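Local coordinates for NADPH-dependent aldehyde reductase YqhD (Escherichia coli, PDB 4QGS), which reduces a broad range of short-chain aldehydes to the corresponding primary alcohols with NADPH, using one catalytic zinc ion per subunit, at residues F227-L232 / E320-I325. Numbering follows the deposited sequence.
Sequences FAEGIL and ERVWNI
Glu229, on helix 222-244, meets Arg321 and Val322 of helix 312-323 in the all-helical region of this iron-containing alcohol dehydrogenase. Its CB starts toward the other helix; chi1 of -76° turns CG away from the carbonyl carbon, and the extended chain beyond carries the carboxylate to Arg321. CG lies 3.8 Å from Arg321 CB and slightly farther from Val322 CG2, apolar touches that suit a glutamate's aliphatic part. CD rests 3.5 Å from Arg321 CB: arginine's long, bent chain lays methylenes along the carboxylate before its charge reaches OE1. There OE1 takes NH1 of Arg321 at 3.0 Å through its syn lone pair, in a nearly straight salt bridge (160°). The oxygen lies in the guanidinium plane, although carboxylate and guanidinium stand 84° apart. OE2 is held by Tyr214 OH and Gln317 NE2. One turn on, branched Leu232 and Val322 fill the buried apolar side, Leu232 CD1 packing on Val322 CG2 at 4.0 Å, the two set roughly perpendicular; Leu232 also touches helix 196-211, which carries zinc ligands Asp205 and His209. Were Glu229 an alanine, Arg321 would probably lose its carboxylate mate beside like-charged Arg226, and Tyr214 and Gln317 their acceptor. Thus gripped, the buried carboxylate is likely to remain ionised, offsetting the neighbouring arginine charges.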
ATOM      1  N   PHE A 227     -17.566   3.137   6.575  1.00 15.89           N
ATOM      2  CA  PHE A 227     -16.899   2.524   5.425  1.00 17.44           C
ATOM      3  C   PHE A 227     -15.641   1.794   5.896  1.00 15.95           C
ATOM      4  O   PHE A 227     -15.359   0.668   5.453  1.00 14.92           O
ATOM      5  CB  PHE A 227     -16.555   3.572   4.372  1.00 14.15           C
ATOM      6  CG  PHE A 227     -17.734   4.010   3.520  1.00 15.44           C
ATOM      7  CD1 PHE A 227     -19.038   3.734   3.891  1.00 17.08           C
ATOM      8  CD2 PHE A 227     -17.511   4.695   2.337  1.00 18.40           C
ATOM      9  CE1 PHE A 227     -20.107   4.136   3.091  1.00 15.47           C
ATOM     10  CE2 PHE A 227     -18.577   5.100   1.530  1.00 18.63           C
ATOM     11  CZ  PHE A 227     -19.869   4.814   1.910  1.00 14.07           C
ATOM     12  N   ALA A 228     -14.906   2.421   6.807  1.00 14.55           N
ATOM     13  CA  ALA A 228     -13.736   1.791   7.426  1.00 14.71           C
ATOM     14  C   ALA A 228     -14.142   0.498   8.121  1.00 15.81           C
ATOM     15  O   ALA A 228     -13.528  -0.554   7.904  1.00 15.69           O
ATOM     16  CB  ALA A 228     -13.066   2.750   8.415  1.00 16.63           C
ATOM     17  N   GLU A 229     -15.194   0.573   8.930  1.00 15.20           N
ATOM     18  CA  GLU A 229     -15.739  -0.600   9.611  1.00 17.64           C
ATOM     19  C   GLU A 229     -16.110  -1.703   8.614  1.00 18.16           C
ATOM     20  O   GLU A 229     -15.811  -2.888   8.834  1.00 17.70           O
ATOM     21  CB  GLU A 229     -16.954  -0.193  10.458  1.00 18.48           C
ATOM     22  CG  GLU A 229     -16.543   0.507  11.731  1.00 15.53           C
ATOM     23  CD  GLU A 229     -17.626   1.437  12.300  1.00 17.05           C
ATOM     24  OE1 GLU A 229     -18.791   1.335  11.871  1.00 19.26           O
ATOM     25  OE2 GLU A 229     -17.292   2.261  13.175  1.00 20.31           O
ATOM     26  N   GLY A 230     -16.729  -1.301   7.509  1.00 16.44           N
ATOM     27  CA  GLY A 230     -17.120  -2.223   6.455  1.00 13.08           C
ATOM     28  C   GLY A 230     -15.941  -2.941   5.828  1.00 15.73           C
ATOM     29  O   GLY A 230     -15.999  -4.151   5.565  1.00 14.89           O
ATOM     30  N   ILE A 231     -14.879  -2.196   5.556  1.00 14.30           N
ATOM     31  CA  ILE A 231     -13.656  -2.793   5.013  1.00 13.73           C
ATOM     32  C   ILE A 231     -13.101  -3.836   5.994  1.00 18.39           C
ATOM     33  O   ILE A 231     -12.761  -4.963   5.601  1.00 15.48           O
ATOM     34  CB  ILE A 231     -12.578  -1.713   4.713  1.00 12.65           C
ATOM     35  CG1 ILE A 231     -13.016  -0.838   3.537  1.00 15.47           C
ATOM     36  CG2 ILE A 231     -11.199  -2.375   4.436  1.00 12.37           C
ATOM     37  CD1 ILE A 231     -12.253   0.469   3.404  1.00 16.83           C
ATOM     38  N   LEU A 232     -13.026  -3.458   7.270  1.00 15.78           N
ATOM     39  CA  LEU A 232     -12.434  -4.321   8.305  1.00 18.61           C
ATOM     40  C   LEU A 232     -13.250  -5.605   8.457  1.00 17.94           C
ATOM     41  O   LEU A 232     -12.704  -6.714   8.468  1.00 17.90           O
ATOM     42  CB  LEU A 232     -12.342  -3.563   9.637  1.00 15.64           C
ATOM     43  CG  LEU A 232     -11.421  -2.346   9.591  1.00 13.48           C
ATOM     44  CD1 LEU A 232     -11.569  -1.507  10.846  1.00 17.01           C
ATOM     45  CD2 LEU A 232      -9.952  -2.803   9.446  1.00 19.87           C
ATOM     46  N   GLU A 320     -16.852  -2.740  19.344  1.00 18.83           N
ATOM     47  CA  GLU A 320     -18.273  -2.998  19.157  1.00 20.04           C
ATOM     48  C   GLU A 320     -18.650  -3.239  17.690  1.00 20.19           C
ATOM     49  O   GLU A 320     -19.297  -4.242  17.363  1.00 22.10           O
ATOM     50  CB  GLU A 320     -19.079  -1.821  19.726  1.00 24.29           C
ATOM     51  CG  GLU A 320     -20.575  -1.997  19.660  1.00 27.85           C
ATOM     52  CD  GLU A 320     -21.304  -0.897  20.412  1.00 41.34           C
ATOM     53  OE1 GLU A 320     -20.938  -0.629  21.574  1.00 40.58           O
ATOM     54  OE2 GLU A 320     -22.231  -0.295  19.838  1.00 52.34           O
ATOM     55  N   ARG A 321     -18.228  -2.337  16.806  1.00 19.33           N
ATOM     56  CA  ARG A 321     -18.667  -2.354  15.406  1.00 18.80           C
ATOM     57  C   ARG A 321     -17.999  -3.444  14.577  1.00 21.07           C
ATOM     58  O   ARG A 321     -18.617  -4.007  13.680  1.00 20.23           O
ATOM     59  CB  ARG A 321     -18.398  -1.003  14.737  1.00 18.33           C
ATOM     60  CG  ARG A 321     -19.210   0.183  15.298  1.00 18.45           C
ATOM     61  CD  ARG A 321     -20.567   0.291  14.639  1.00 20.95           C
ATOM     62  NE  ARG A 321     -21.347   1.395  15.208  1.00 22.63           N
ATOM     63  CZ  ARG A 321     -21.355   2.634  14.728  1.00 23.52           C
ATOM     64  NH1 ARG A 321     -20.620   2.946  13.674  1.00 17.92           N
ATOM     65  NH2 ARG A 321     -22.105   3.575  15.311  1.00 21.72           N
ATOM     66  N   VAL A 322     -16.738  -3.735  14.868  1.00 18.75           N
ATOM     67  CA  VAL A 322     -16.007  -4.701  14.048  1.00 19.29           C
ATOM     68  C   VAL A 322     -15.967  -6.088  14.708  1.00 20.84           C
ATOM     69  O   VAL A 322     -16.079  -7.103  14.025  1.00 24.94           O
ATOM     70  CB  VAL A 322     -14.582  -4.182  13.755  1.00 18.36           C
ATOM     71  CG1 VAL A 322     -13.728  -5.240  13.045  1.00 18.61           C
ATOM     72  CG2 VAL A 322     -14.654  -2.908  12.912  1.00 18.60           C
ATOM     73  N   TRP A 323     -15.831  -6.137  16.031  1.00 20.14           N
ATOM     74  CA  TRP A 323     -15.673  -7.425  16.718  1.00 21.20           C
ATOM     75  C   TRP A 323     -16.873  -7.859  17.570  1.00 22.54           C
ATOM     76  O   TRP A 323     -16.829  -8.899  18.226  1.00 25.95           O
ATOM     77  CB  TRP A 323     -14.418  -7.391  17.600  1.00 21.31           C
ATOM     78  CG  TRP A 323     -13.157  -7.370  16.804  1.00 22.73           C
ATOM     79  CD1 TRP A 323     -12.336  -6.300  16.580  1.00 22.44           C
ATOM     80  CD2 TRP A 323     -12.581  -8.473  16.097  1.00 18.86           C
ATOM     81  NE1 TRP A 323     -11.282  -6.674  15.778  1.00 21.00           N
ATOM     82  CE2 TRP A 323     -11.415  -8.004  15.462  1.00 20.76           C
ATOM     83  CE3 TRP A 323     -12.948  -9.815  15.931  1.00 21.99           C
ATOM     84  CZ2 TRP A 323     -10.593  -8.831  14.692  1.00 19.87           C
ATOM     85  CZ3 TRP A 323     -12.142 -10.634  15.157  1.00 22.27           C
ATOM     86  CH2 TRP A 323     -10.977 -10.136  14.547  1.00 20.51           C
ATOM     87  N   ASN A 324     -17.928  -7.052  17.568  1.00 22.33           N
ATOM     88  CA  ASN A 324     -19.137  -7.339  18.338  1.00 28.08           C
ATOM     89  C   ASN A 324     -18.854  -7.489  19.832  1.00 30.81           C
ATOM     90  O   ASN A 324     -19.505  -8.270  20.519  1.00 31.87           O
ATOM     91  CB  ASN A 324     -19.830  -8.600  17.807  1.00 29.08           C
ATOM     92  CG  ASN A 324     -21.288  -8.681  18.232  1.00 39.83           C
ATOM     93  OD1 ASN A 324     -21.926  -7.656  18.486  1.00 38.56           O
ATOM     94  ND2 ASN A 324     -21.819  -9.896  18.322  1.00 45.72           N
ATOM     95  N   ILE A 325     -17.870  -6.740  20.325  1.00 25.24           N
ATOM     96  CA  ILE A 325     -17.528  -6.741  21.749  1.00 29.41           C
ATOM     97  C   ILE A 325     -18.307  -5.630  22.441  1.00 32.98           C
ATOM     98  O   ILE A 325     -18.008  -4.450  22.263  1.00 31.95           O
ATOM     99  CB  ILE A 325     -16.010  -6.537  21.996  1.00 29.81           C
ATOM    100  CG1 ILE A 325     -15.199  -7.655  21.345  1.00 24.34           C
ATOM    101  CG2 ILE A 325     -15.708  -6.471  23.485  1.00 30.49           C
ATOM    102  CD1 ILE A 325     -13.702  -7.365  21.296  1.00 25.51           C
TER